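Long-range contacts in HDLP (histone deacetylase-like protein) (Aquifex aeolicus, PDB 1C3R), which binds zinc and the inhibitor trichostatin A, and probably acts as a deacetylase, as expected of a member of the histone deacetylase family: residues A[163-168]-A[186-191]; A[130-135]-A[171-176]; A[296-301]-A[335-340]; A[255-260]-A[300-305]. The protein carries 2 engineered substitutions. One frame throughout, in Å; residues are numbered along the deposited sequence.

Overall arrangement
All four contacts converge on one zinc site beyond the C-terminal ends of neighbouring strands of a parallel sheet, a worked example of loops at strand ends building a metal centre. Contacts 1 and 2 lie with centres about 11 Å apart and touch where Asp166 OD2 meets His131 ND1 at 2.5 Å, a probable hydrogen bond. Contact 1 supplies the zinc ligand Asp168 and contact 4 the ligand Asp258; the centres of the two contacts lie about 17 Å apart, yet the aspartates meet at the metal. Contacts 3 and 4 share Tyr300 and Ala301 of helix 299-314. Trichostatin A also bridges contacts 2 and 3, whose centres are about 25 Å apart, its hydroxamate held through His131 and Tyr297.

Contact 1 (A[163-168]-A[186-191]); sequences LYIDLD and FVLSLH. With ZN (zinc ion), chain C; TSN (trichostatin a), chain D.
Tyr164 N donates to Phe186 O at 2.8 Å, the first rung of a ladder that continues with Leu188 N to Tyr164 O, Asp166 N to Leu188 O and Leu190 N to Asp166 O. All four bonds come in nearly head-on to the acceptor carbonyls, and the last is the longest at 3.2 Å. Weaker CA-H...O contacts, such as Ile165 CA to Leu188 O, fill in between them.

The apolar side chains pack in register. On one face of the sheet Leu163 and Phe186 run side by side, with Leu163 CD1 3.7 Å from Phe186 CD2. On the other, Val187 CG1 meets the edge of the Tyr164 ring at CD2, 4.0 Å away. These are the neighbouring parallel strands 162-166 and 185-192 of a beta-alpha-beta crossover through helix 173-178, in the arginase-like alpha/beta fold of the family.

The polar groups gather toward the end of strand 162-166. Tyr164 OH donates to Asp166 OD2, which His131 also grips, while Asp166 OD1 accepts from Asp168 N in an Asx turn. That turn leads the chain out of the strand into Asp168, whose CG, anti to the backbone N (chi1 -172°), carries OD2 to 2.1 Å from the zinc. Asp258 and His170 complete the protein ligands. On the neighbouring strand, Ser189 OG and His191 ND1 are hydrogen-bonded at 2.7 Å.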
# COMPACT_ATOMS: atom_id res chain seq x y z
N LEU A 163 11.07 -27.04 -10.08
CA LEU A 163 11.68 -25.87 -9.44
C LEU A 163 11.04 -24.59 -9.96
O LEU A 163 10.81 -24.45 -11.17
CB LEU A 163 13.19 -25.82 -9.76
CG LEU A 163 13.91 -24.50 -9.43
CD1 LEU A 163 13.87 -24.23 -7.93
CD2 LEU A 163 15.35 -24.57 -9.88
N TYR A 164 10.75 -23.66 -9.05
CA TYR A 164 10.15 -22.37 -9.42
C TYR A 164 11.03 -21.25 -8.86
O TYR A 164 11.21 -21.14 -7.65
CB TYR A 164 8.75 -22.24 -8.83
CG TYR A 164 8.10 -20.89 -9.09
CD1 TYR A 164 7.66 -20.54 -10.37
CD2 TYR A 164 7.94 -19.97 -8.06
CE1 TYR A 164 7.07 -19.29 -10.61
CE2 TYR A 164 7.35 -18.71 -8.29
CZ TYR A 164 6.92 -18.39 -9.57
OH TYR A 164 6.34 -17.16 -9.82
N ILE A 165 11.58 -20.43 -9.75
CA ILE A 165 12.44 -19.32 -9.34
C ILE A 165 11.74 -18.01 -9.64
O ILE A 165 11.33 -17.75 -10.79
CB ILE A 165 13.79 -19.40 -10.07
CG1 ILE A 165 14.47 -20.73 -9.74
CG2 ILE A 165 14.68 -18.22 -9.66
CD1 ILE A 165 15.76 -20.99 -10.51
N ASP A 166 11.60 -17.17 -8.62
CA ASP A 166 10.89 -15.90 -8.75
C ASP A 166 11.80 -14.68 -8.56
O ASP A 166 12.19 -14.35 -7.44
CB ASP A 166 9.75 -15.88 -7.72
CG ASP A 166 8.73 -14.79 -8.00
OD1 ASP A 166 9.10 -13.60 -8.02
OD2 ASP A 166 7.55 -15.14 -8.20
N LEU A 167 12.11 -13.99 -9.66
CA LEU A 167 12.97 -12.82 -9.58
C LEU A 167 12.20 -11.51 -9.42
O LEU A 167 12.79 -10.43 -9.36
CB LEU A 167 13.88 -12.75 -10.82
CG LEU A 167 14.78 -13.98 -11.00
CD1 LEU A 167 15.79 -13.69 -12.10
CD2 LEU A 167 15.50 -14.30 -9.70
N ASP A 168 10.88 -11.61 -9.35
CA ASP A 168 10.02 -10.44 -9.16
C ASP A 168 10.46 -9.78 -7.85
O ASP A 168 10.83 -10.49 -6.91
CB ASP A 168 8.56 -10.89 -9.05
CG ASP A 168 7.58 -9.74 -9.04
OD1 ASP A 168 6.95 -9.49 -10.09
OD2 ASP A 168 7.43 -9.07 -8.00
N PHE A 186 9.97 -27.13 -5.48
CA PHE A 186 10.88 -26.28 -4.73
C PHE A 186 10.64 -24.84 -5.19
O PHE A 186 10.65 -24.56 -6.39
CB PHE A 186 12.35 -26.64 -4.99
CG PHE A 186 13.32 -25.96 -4.06
CD1 PHE A 186 13.91 -26.65 -3.01
CD2 PHE A 186 13.61 -24.60 -4.21
CE1 PHE A 186 14.76 -26.01 -2.12
CE2 PHE A 186 14.46 -23.95 -3.32
CZ PHE A 186 15.04 -24.65 -2.28
N VAL A 187 10.43 -23.94 -4.23
CA VAL A 187 10.19 -22.54 -4.55
C VAL A 187 11.34 -21.68 -4.01
O VAL A 187 11.65 -21.73 -2.82
CB VAL A 187 8.87 -22.02 -3.93
CG1 VAL A 187 8.75 -20.52 -4.16
CG2 VAL A 187 7.68 -22.75 -4.55
N LEU A 188 11.96 -20.92 -4.90
CA LEU A 188 13.05 -20.01 -4.55
C LEU A 188 12.64 -18.61 -4.94
O LEU A 188 12.34 -18.35 -6.10
CB LEU A 188 14.34 -20.36 -5.30
CG LEU A 188 15.37 -19.22 -5.29
CD1 LEU A 188 15.72 -18.85 -3.85
CD2 LEU A 188 16.62 -19.64 -6.06
N SER A 189 12.64 -17.69 -3.98
CA SER A 189 12.25 -16.33 -4.28
C SER A 189 13.15 -15.25 -3.70
O SER A 189 13.50 -15.29 -2.52
CB SER A 189 10.81 -16.09 -3.80
OG SER A 189 10.44 -14.74 -4.00
N LEU A 190 13.53 -14.30 -4.55
CA LEU A 190 14.32 -13.16 -4.10
C LEU A 190 13.30 -12.04 -4.16
O LEU A 190 12.52 -11.96 -5.10
CB LEU A 190 15.47 -12.82 -5.06
CG LEU A 190 16.54 -13.85 -5.44
CD1 LEU A 190 17.77 -13.07 -5.90
CD2 LEU A 190 16.91 -14.74 -4.27
N HIS A 191 13.30 -11.16 -3.16
CA HIS A 191 12.33 -10.08 -3.12
C HIS A 191 12.64 -9.06 -2.04
O HIS A 191 13.51 -9.27 -1.20
CB HIS A 191 10.94 -10.69 -2.88
CG HIS A 191 10.92 -11.70 -1.78
ND1 HIS A 191 11.17 -13.04 -1.99
CD2 HIS A 191 10.63 -11.58 -0.46
CE1 HIS A 191 11.03 -13.70 -0.85
NE2 HIS A 191 10.71 -12.83 0.10
ZN ZN C . 6.23 -7.38 -8.06
O1 TSN D . 4.52 -8.80 -7.77
O2 TSN D . 4.20 -6.04 -8.23
O3 TSN D . 2.29 -0.02 -4.42
N1 TSN D . 3.96 -7.89 -6.87
N2 TSN D . -3.24 2.39 -6.75
C1 TSN D . -0.01 0.15 -5.00
C2 TSN D . -1.32 -0.37 -5.05
C3 TSN D . -2.39 0.33 -5.61
C4 TSN D . -2.19 1.65 -6.16
C5 TSN D . -0.86 2.18 -6.10
C6 TSN D . 0.18 1.46 -5.54
C7 TSN D . 1.18 -0.54 -4.43
C8 TSN D . 1.02 -1.99 -3.88
C9 TSN D . 1.88 -2.93 -4.71
C10 TSN D . 1.59 -4.20 -5.11
C11 TSN D . 2.64 -4.85 -5.93
C12 TSN D . 2.54 -6.07 -6.50
C13 TSN D . 3.63 -6.62 -7.29
C14 TSN D . 1.47 -2.01 -2.40
C15 TSN D . 0.29 -4.94 -4.77
C17 TSN D . -2.99 3.71 -7.37
C16 TSN D . -4.60 1.87 -6.81
O HOH W 1 13.67 -9.97 -6.84

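Contact 2 (A[130-135]-A[171-176]); sequences MHHAFK and HCDGVQ. With TSN (trichostatin a), chain D.
Asp173 OD2 is held by His132 ND1 at 2.8 Å and, more weakly, by Gly174 N. This His-carboxylate pair belongs to the active site of the histone deacetylase fold, where a loop carrying two adjacent histidines meets the start of helix 173-178. The bond is nearly straight (172°) and lies in the imidazole plane, yet it reaches the carboxylate from above its own plane, the two flat groups standing 88° apart. At the other end of the ring, His132 NE2 takes a weak hydrogen bond from trichostatin A N1. A leucine in place of His132 would probably leave Asp173 OD2 without its straight N-H partner and the inhibitor N1 without an acceptor.

His131 CD2 sits over the centre of the His132 ring, and its own CB and ND1 lie against Cys172 CB. ND1 is bonded to Asp166, which fixes the ring's rotation and directs NE2 at the inhibitor. Gly174 CA passes 3.5 Å from His132 O, so close that a side chain at this position would collide with the loop carbonyls. Phe134 crosses Asp173 at about a right angle, its CZ 3.7 Å from OD1. In the inhibitor pocket, His131 NE2 donates to trichostatin A O1 at 2.8 Å.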
# COMPACT_ATOMS: atom_id res chain seq x y z
N MET A 130 1.80 -14.31 -12.55
CA MET A 130 0.86 -13.69 -11.61
C MET A 130 0.95 -14.51 -10.34
O MET A 130 0.10 -15.35 -10.05
CB MET A 130 -0.54 -13.72 -12.24
CG MET A 130 -0.53 -13.07 -13.63
SD MET A 130 -2.10 -13.03 -14.54
CE MET A 130 -2.46 -14.79 -14.66
N HIS A 131 2.00 -14.24 -9.56
CA HIS A 131 2.29 -15.03 -8.38
C HIS A 131 1.60 -14.80 -7.05
O HIS A 131 1.91 -15.50 -6.09
CB HIS A 131 3.82 -15.04 -8.15
CG HIS A 131 4.41 -13.69 -7.86
ND1 HIS A 131 5.72 -13.52 -7.48
CD2 HIS A 131 3.87 -12.46 -7.93
CE1 HIS A 131 5.96 -12.22 -7.33
NE2 HIS A 131 4.85 -11.56 -7.59
N HIS A 132 0.65 -13.87 -6.97
CA HIS A 132 -0.04 -13.61 -5.70
C HIS A 132 -1.37 -14.31 -5.40
O HIS A 132 -1.68 -14.55 -4.23
CB HIS A 132 -0.26 -12.10 -5.53
CG HIS A 132 1.00 -11.32 -5.34
ND1 HIS A 132 1.90 -11.60 -4.34
CD2 HIS A 132 1.49 -10.24 -6.00
CE1 HIS A 132 2.89 -10.72 -4.38
NE2 HIS A 132 2.66 -9.88 -5.37
N ALA A 133 -2.15 -14.62 -6.43
CA ALA A 133 -3.46 -15.23 -6.22
C ALA A 133 -3.44 -16.52 -5.42
O ALA A 133 -2.53 -17.33 -5.56
CB ALA A 133 -4.15 -15.46 -7.56
N PHE A 134 -4.44 -16.69 -4.56
CA PHE A 134 -4.54 -17.90 -3.77
C PHE A 134 -5.60 -18.82 -4.38
O PHE A 134 -6.31 -18.45 -5.31
CB PHE A 134 -4.94 -17.60 -2.32
CG PHE A 134 -3.94 -16.76 -1.58
CD1 PHE A 134 -4.19 -15.40 -1.36
CD2 PHE A 134 -2.76 -17.31 -1.09
CE1 PHE A 134 -3.27 -14.61 -0.67
CE2 PHE A 134 -1.83 -16.53 -0.40
CZ PHE A 134 -2.08 -15.17 -0.19
N LYS A 135 -5.67 -20.03 -3.85
CA LYS A 135 -6.62 -21.03 -4.30
C LYS A 135 -8.02 -20.46 -4.57
O LYS A 135 -8.61 -20.69 -5.63
CB LYS A 135 -6.69 -22.12 -3.23
CG LYS A 135 -7.91 -23.00 -3.25
CD LYS A 135 -7.85 -23.97 -2.08
CE LYS A 135 -9.17 -24.69 -1.89
NZ LYS A 135 -10.26 -23.73 -1.54
N HIS A 171 7.53 -10.88 -3.00
CA HIS A 171 7.43 -12.29 -2.64
C HIS A 171 6.20 -12.96 -3.24
O HIS A 171 5.11 -12.40 -3.25
CB HIS A 171 7.39 -12.44 -1.13
CG HIS A 171 7.29 -13.86 -0.67
ND1 HIS A 171 6.24 -14.33 0.08
CD2 HIS A 171 8.11 -14.92 -0.88
CE1 HIS A 171 6.41 -15.62 0.31
NE2 HIS A 171 7.54 -16.00 -0.26
N CYS A 172 6.40 -14.19 -3.73
CA CYS A 172 5.33 -14.98 -4.33
C CYS A 172 4.53 -15.71 -3.25
O CYS A 172 4.51 -16.95 -3.20
CB CYS A 172 5.93 -15.98 -5.33
SG CYS A 172 7.31 -17.00 -4.68
N ASP A 173 3.86 -14.96 -2.38
CA ASP A 173 3.08 -15.58 -1.32
C ASP A 173 2.06 -16.60 -1.82
O ASP A 173 1.89 -17.66 -1.22
CB ASP A 173 2.39 -14.50 -0.44
CG ASP A 173 1.45 -13.59 -1.23
OD1 ASP A 173 0.72 -12.81 -0.58
OD2 ASP A 173 1.43 -13.64 -2.47
N GLY A 174 1.41 -16.31 -2.94
CA GLY A 174 0.43 -17.25 -3.47
C GLY A 174 1.07 -18.58 -3.84
O GLY A 174 0.58 -19.65 -3.48
N VAL A 175 2.18 -18.52 -4.57
CA VAL A 175 2.88 -19.73 -4.99
C VAL A 175 3.48 -20.47 -3.79
O VAL A 175 3.44 -21.70 -3.74
CB VAL A 175 4.00 -19.41 -5.98
CG1 VAL A 175 4.70 -20.70 -6.41
CG2 VAL A 175 3.42 -18.68 -7.19
N GLN A 176 4.02 -19.73 -2.83
CA GLN A 176 4.60 -20.37 -1.66
C GLN A 176 3.56 -21.19 -0.91
O GLN A 176 3.83 -22.31 -0.49
CB GLN A 176 5.19 -19.33 -0.70
CG GLN A 176 5.57 -19.93 0.65
CD GLN A 176 6.22 -18.93 1.58
OE1 GLN A 176 7.30 -18.41 1.29
NE2 GLN A 176 5.57 -18.65 2.71
O1 TSN D . 4.52 -8.80 -7.77
O2 TSN D . 4.20 -6.04 -8.23
O3 TSN D . 2.29 -0.02 -4.42
N1 TSN D . 3.96 -7.89 -6.87
N2 TSN D . -3.24 2.39 -6.75
C1 TSN D . -0.01 0.15 -5.00
C2 TSN D . -1.32 -0.37 -5.05
C3 TSN D . -2.39 0.33 -5.61
C4 TSN D . -2.19 1.65 -6.16
C5 TSN D . -0.86 2.18 -6.10
C6 TSN D . 0.18 1.46 -5.54
C7 TSN D . 1.18 -0.54 -4.43
C8 TSN D . 1.02 -1.99 -3.88
C9 TSN D . 1.88 -2.93 -4.71
C10 TSN D . 1.59 -4.20 -5.11
C11 TSN D . 2.64 -4.85 -5.93
C12 TSN D . 2.54 -6.07 -6.50
C13 TSN D . 3.63 -6.62 -7.29
C14 TSN D . 1.47 -2.01 -2.40
C15 TSN D . 0.29 -4.94 -4.77
C17 TSN D . -2.99 3.71 -7.37
C16 TSN D . -4.60 1.87 -6.81

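Contact 3 (A[296-301]-A[335-340]); sequences GYHPYA and FEEFDD. With TSN (trichostatin a), chain D.
Tyr297 turns its backbone to the 335-340 loop, its O 4.0 Å from Phe335 CE1, while its side chain runs to the inhibitor. There OH is modelled 2.3 Å from trichostatin A O2, a hydrogen bond so short that its exact length is doubtful, with O2 near the plane of the tyrosine ring.

His298, the N-cap of helix 299-314, receives Phe335 on one face. The edge of the phenylalanine, at CE2 and CZ, points into the imidazole, giving an edge-to-face pair with centroids 4.6 Å apart and planes at 62°. A chi1 of -172° extends the imidazole away from the backbone N and brings CE1 to Glu337, 3.1 Å from OE1; ring and carboxylate are nearly coplanar. The same carboxylate is tied through OE2 to Tyr264 OH.

Pro299 then lies over the face of Phe335, its CD 3.6 Å from the ring centroid in a CH-pi contact displaced toward the CD1 and CE1 rim. An alanine at Phe335 would probably uncover this proline and deprive the His298 face of its aromatic neighbour.

Tyr300 offers its own ring face to another edge of Phe335, more loosely, with centroids 5.8 Å apart. His298, Tyr300 and Phe335 thus form an aromatic cluster that joins the later loop to the first turn of helix 299-314, next in sequence to Tyr297, the tyrosine that reaches the hydroxamate at the zinc site.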
# COMPACT_ATOMS: atom_id res chain seq x y z
N GLY A 296 5.47 -5.44 -13.28
CA GLY A 296 6.24 -4.43 -13.99
C GLY A 296 5.28 -3.29 -14.28
O GLY A 296 4.27 -3.49 -14.95
N TYR A 297 5.60 -2.09 -13.79
CA TYR A 297 4.69 -0.98 -13.98
C TYR A 297 5.20 0.24 -14.73
O TYR A 297 4.48 1.22 -14.90
CB TYR A 297 4.14 -0.57 -12.61
CG TYR A 297 3.77 -1.80 -11.82
CD1 TYR A 297 4.74 -2.52 -11.12
CD2 TYR A 297 2.48 -2.33 -11.89
CE1 TYR A 297 4.43 -3.74 -10.51
CE2 TYR A 297 2.17 -3.55 -11.29
CZ TYR A 297 3.15 -4.25 -10.61
OH TYR A 297 2.88 -5.48 -10.05
N HIS A 298 6.45 0.17 -15.19
CA HIS A 298 7.00 1.27 -15.97
C HIS A 298 7.06 0.73 -17.40
O HIS A 298 7.86 -0.16 -17.70
CB HIS A 298 8.41 1.64 -15.51
CG HIS A 298 8.93 2.88 -16.16
ND1 HIS A 298 9.06 4.07 -15.49
CD2 HIS A 298 9.26 3.13 -17.45
CE1 HIS A 298 9.45 5.01 -16.33
NE2 HIS A 298 9.58 4.47 -17.53
N PRO A 299 6.23 1.27 -18.30
CA PRO A 299 6.16 0.84 -19.70
C PRO A 299 7.50 0.79 -20.44
O PRO A 299 7.76 -0.17 -21.16
CB PRO A 299 5.19 1.85 -20.32
CG PRO A 299 5.40 3.09 -19.44
CD PRO A 299 5.32 2.41 -18.09
N TYR A 300 8.33 1.81 -20.26
CA TYR A 300 9.62 1.83 -20.96
C TYR A 300 10.56 0.78 -20.39
O TYR A 300 11.22 0.05 -21.13
CB TYR A 300 10.29 3.21 -20.86
CG TYR A 300 9.42 4.40 -21.24
CD1 TYR A 300 8.20 4.23 -21.88
CD2 TYR A 300 9.84 5.70 -20.96
CE1 TYR A 300 7.41 5.33 -22.23
CE2 TYR A 300 9.07 6.80 -21.30
CZ TYR A 300 7.86 6.61 -21.94
OH TYR A 300 7.09 7.70 -22.26
N ALA A 301 10.62 0.69 -19.06
CA ALA A 301 11.48 -0.28 -18.40
C ALA A 301 11.10 -1.69 -18.83
O ALA A 301 11.96 -2.51 -19.17
CB ALA A 301 11.35 -0.15 -16.88
N PHE A 335 1.29 7.13 -20.24
CA PHE A 335 2.03 6.87 -19.01
C PHE A 335 2.07 7.96 -17.94
O PHE A 335 1.16 8.06 -17.12
CB PHE A 335 3.45 6.42 -19.36
CG PHE A 335 4.30 6.14 -18.17
CD1 PHE A 335 3.84 5.31 -17.15
CD2 PHE A 335 5.57 6.71 -18.05
CE1 PHE A 335 4.62 5.06 -16.03
CE2 PHE A 335 6.35 6.46 -16.94
CZ PHE A 335 5.88 5.64 -15.92
N GLU A 336 3.14 8.76 -17.94
CA GLU A 336 3.36 9.85 -16.99
C GLU A 336 4.14 9.36 -15.78
O GLU A 336 3.67 8.55 -14.99
CB GLU A 336 2.04 10.48 -16.54
CG GLU A 336 2.22 11.65 -15.58
CD GLU A 336 0.91 12.34 -15.24
OE1 GLU A 336 0.22 12.81 -16.17
OE2 GLU A 336 0.56 12.40 -14.04
N GLU A 337 5.35 9.88 -15.64
CA GLU A 337 6.26 9.51 -14.56
C GLU A 337 5.67 9.89 -13.20
O GLU A 337 5.16 10.99 -13.02
CB GLU A 337 7.59 10.23 -14.79
CG GLU A 337 8.79 9.53 -14.20
CD GLU A 337 9.04 8.17 -14.82
OE1 GLU A 337 9.25 8.08 -16.05
OE2 GLU A 337 9.02 7.18 -14.08
N PHE A 338 5.75 8.97 -12.23
CA PHE A 338 5.21 9.22 -10.90
C PHE A 338 5.87 10.44 -10.26
O PHE A 338 5.26 11.14 -9.45
CB PHE A 338 5.43 8.01 -9.99
CG PHE A 338 4.79 8.15 -8.63
CD1 PHE A 338 3.42 7.97 -8.47
CD2 PHE A 338 5.56 8.46 -7.51
CE1 PHE A 338 2.82 8.10 -7.22
CE2 PHE A 338 4.97 8.60 -6.26
CZ PHE A 338 3.59 8.41 -6.11
N ASP A 339 7.13 10.66 -10.61
CA ASP A 339 7.88 11.79 -10.08
C ASP A 339 8.22 12.79 -11.17
O ASP A 339 8.91 12.47 -12.13
CB ASP A 339 9.16 11.31 -9.40
CG ASP A 339 10.01 12.45 -8.89
OD1 ASP A 339 9.49 13.30 -8.13
OD2 ASP A 339 11.20 12.51 -9.25
N ASP A 340 7.72 14.01 -11.00
CA ASP A 340 7.92 15.10 -11.95
C ASP A 340 9.36 15.24 -12.44
O ASP A 340 9.62 15.18 -13.64
CB ASP A 340 7.48 16.43 -11.32
CG ASP A 340 6.04 16.40 -10.85
OD1 ASP A 340 5.14 16.20 -11.70
OD2 ASP A 340 5.81 16.56 -9.64
O1 TSN D . 4.52 -8.80 -7.77
O2 TSN D . 4.20 -6.04 -8.23
O3 TSN D . 2.29 -0.02 -4.42
N1 TSN D . 3.96 -7.89 -6.87
N2 TSN D . -3.24 2.39 -6.75
C1 TSN D . -0.01 0.15 -5.00
C2 TSN D . -1.32 -0.37 -5.05
C3 TSN D . -2.39 0.33 -5.61
C4 TSN D . -2.19 1.65 -6.16
C5 TSN D . -0.86 2.18 -6.10
C6 TSN D . 0.18 1.46 -5.54
C7 TSN D . 1.18 -0.54 -4.43
C8 TSN D . 1.02 -1.99 -3.88
C9 TSN D . 1.88 -2.93 -4.71
C10 TSN D . 1.59 -4.20 -5.11
C11 TSN D . 2.64 -4.85 -5.93
C12 TSN D . 2.54 -6.07 -6.50
C13 TSN D . 3.63 -6.62 -7.29
C14 TSN D . 1.47 -2.01 -2.40
C15 TSN D . 0.29 -4.94 -4.77
C17 TSN D . -2.99 3.71 -7.37
C16 TSN D . -4.60 1.87 -6.81

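Contact 4 (A[255-260]-A[300-305]); sequences LGTDPL and YALARA. With ZN (zinc ion), chain C.
Leu260 lays its CD1 branch against two alanines one turn apart on helix 299-314, 3.8 Å from Ala301 CB and 3.9 Å from Ala305 CB. A single methyl thus bridges successive turns, and the small alanine side chains let the loop approach the helix closely. The leucine CG stands anti to the carbonyl carbon (chi1 -65°), which carries CD1 across to the helix.

Thr257 makes the second point of contact with both of its branches. CG2 touches Ala305 CB at 3.8 Å, so that this alanine meets both loop residues, whereas OG1 comes against CA and CB of Leu302, each 3.8 Å away. The Thr257 and Leu302 side chains cross at about a right angle. OG1 sits between the backbone N and the carbonyl carbon (chi1 60°), and this rotation sends the hydroxyl toward Leu302 while CG2 faces Ala305.

The two loop residues are the ends of a type I beta turn, closed by Leu260 N donating to Thr257 O at 3.1 Å. Both corners of this turn are taken by Asp258 and Pro259, and the Asp258 side chain leaves in the other direction, where OD2 binds the zinc at 1.9 Å. Asp168 and His170 bind the same ion, and Asp258 OD1 accepts from Ala169 N, a second-shell bond that orients the carboxylate. A further tie to the helix comes from Trp306 NE1, which donates to Leu255 O.

No hydrogen bond joins the two segments themselves, so the turn bearing the metal ligand meets the helix through van der Waals contact, Leu260 and Thr257 facing Ala301, Leu302 and Ala305, and the Asp258 carboxylate facing the zinc.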
# COMPACT_ATOMS: atom_id res chain seq x y z
N LEU A 255 9.97 -13.61 -14.45
CA LEU A 255 10.79 -12.45 -14.74
C LEU A 255 10.15 -11.07 -14.66
O LEU A 255 10.27 -10.29 -15.60
CB LEU A 255 11.40 -12.62 -16.13
CG LEU A 255 12.25 -13.89 -16.24
CD1 LEU A 255 12.55 -14.22 -17.70
CD2 LEU A 255 13.52 -13.70 -15.43
N GLY A 256 9.49 -10.76 -13.55
CA GLY A 256 8.89 -9.44 -13.40
C GLY A 256 9.98 -8.40 -13.55
O GLY A 256 11.13 -8.62 -13.15
N THR A 257 9.66 -7.26 -14.12
CA THR A 257 10.66 -6.23 -14.31
C THR A 257 10.62 -5.17 -13.21
O THR A 257 11.39 -4.22 -13.25
CB THR A 257 10.49 -5.55 -15.68
OG1 THR A 257 9.19 -4.95 -15.75
CG2 THR A 257 10.60 -6.58 -16.82
N ASP A 258 9.74 -5.34 -12.22
CA ASP A 258 9.67 -4.31 -11.17
C ASP A 258 10.91 -4.08 -10.30
O ASP A 258 10.97 -3.09 -9.57
CB ASP A 258 8.41 -4.46 -10.28
CG ASP A 258 8.24 -5.85 -9.69
OD1 ASP A 258 9.23 -6.60 -9.57
OD2 ASP A 258 7.09 -6.17 -9.30
N PRO A 259 11.88 -5.02 -10.31
CA PRO A 259 13.08 -4.76 -9.49
C PRO A 259 13.98 -3.66 -10.11
O PRO A 259 14.96 -3.23 -9.49
CB PRO A 259 13.77 -6.12 -9.47
CG PRO A 259 13.42 -6.66 -10.83
CD PRO A 259 11.94 -6.39 -10.85
N LEU A 260 13.64 -3.20 -11.31
CA LEU A 260 14.43 -2.16 -11.99
C LEU A 260 14.34 -0.77 -11.32
O LEU A 260 13.30 -0.40 -10.77
CB LEU A 260 14.00 -2.05 -13.46
CG LEU A 260 14.26 -3.26 -14.37
CD1 LEU A 260 13.54 -3.07 -15.69
CD2 LEU A 260 15.78 -3.40 -14.60
N TYR A 300 8.33 1.81 -20.26
CA TYR A 300 9.62 1.83 -20.96
C TYR A 300 10.56 0.78 -20.39
O TYR A 300 11.22 0.05 -21.13
CB TYR A 300 10.29 3.21 -20.86
CG TYR A 300 9.42 4.40 -21.24
CD1 TYR A 300 8.20 4.23 -21.88
CD2 TYR A 300 9.84 5.70 -20.96
CE1 TYR A 300 7.41 5.33 -22.23
CE2 TYR A 300 9.07 6.80 -21.30
CZ TYR A 300 7.86 6.61 -21.94
OH TYR A 300 7.09 7.70 -22.26
N ALA A 301 10.62 0.69 -19.06
CA ALA A 301 11.48 -0.28 -18.40
C ALA A 301 11.10 -1.69 -18.83
O ALA A 301 11.96 -2.51 -19.17
CB ALA A 301 11.35 -0.15 -16.88
N LEU A 302 9.80 -1.96 -18.81
CA LEU A 302 9.29 -3.26 -19.19
C LEU A 302 9.58 -3.62 -20.64
O LEU A 302 10.02 -4.73 -20.93
CB LEU A 302 7.78 -3.30 -18.90
CG LEU A 302 6.96 -4.51 -19.31
CD1 LEU A 302 5.64 -4.53 -18.53
CD2 LEU A 302 6.71 -4.48 -20.80
N ALA A 303 9.37 -2.68 -21.55
CA ALA A 303 9.61 -2.93 -22.97
C ALA A 303 11.07 -3.21 -23.27
O ALA A 303 11.40 -4.16 -24.00
CB ALA A 303 9.13 -1.74 -23.78
N ARG A 304 11.96 -2.39 -22.72
CA ARG A 304 13.39 -2.58 -22.96
C ARG A 304 13.92 -3.84 -22.31
O ARG A 304 14.64 -4.62 -22.94
CB ARG A 304 14.19 -1.36 -22.48
CG ARG A 304 13.89 -0.05 -23.20
CD ARG A 304 14.97 0.98 -22.86
NE ARG A 304 15.17 0.98 -21.42
CZ ARG A 304 16.25 1.42 -20.79
NH1 ARG A 304 17.27 1.92 -21.48
NH2 ARG A 304 16.31 1.32 -19.47
N ALA A 305 13.56 -4.06 -21.05
CA ALA A 305 14.04 -5.24 -20.33
C ALA A 305 13.65 -6.55 -21.00
O ALA A 305 14.50 -7.40 -21.24
CB ALA A 305 13.53 -5.22 -18.89
ZN ZN C . 6.23 -7.38 -8.06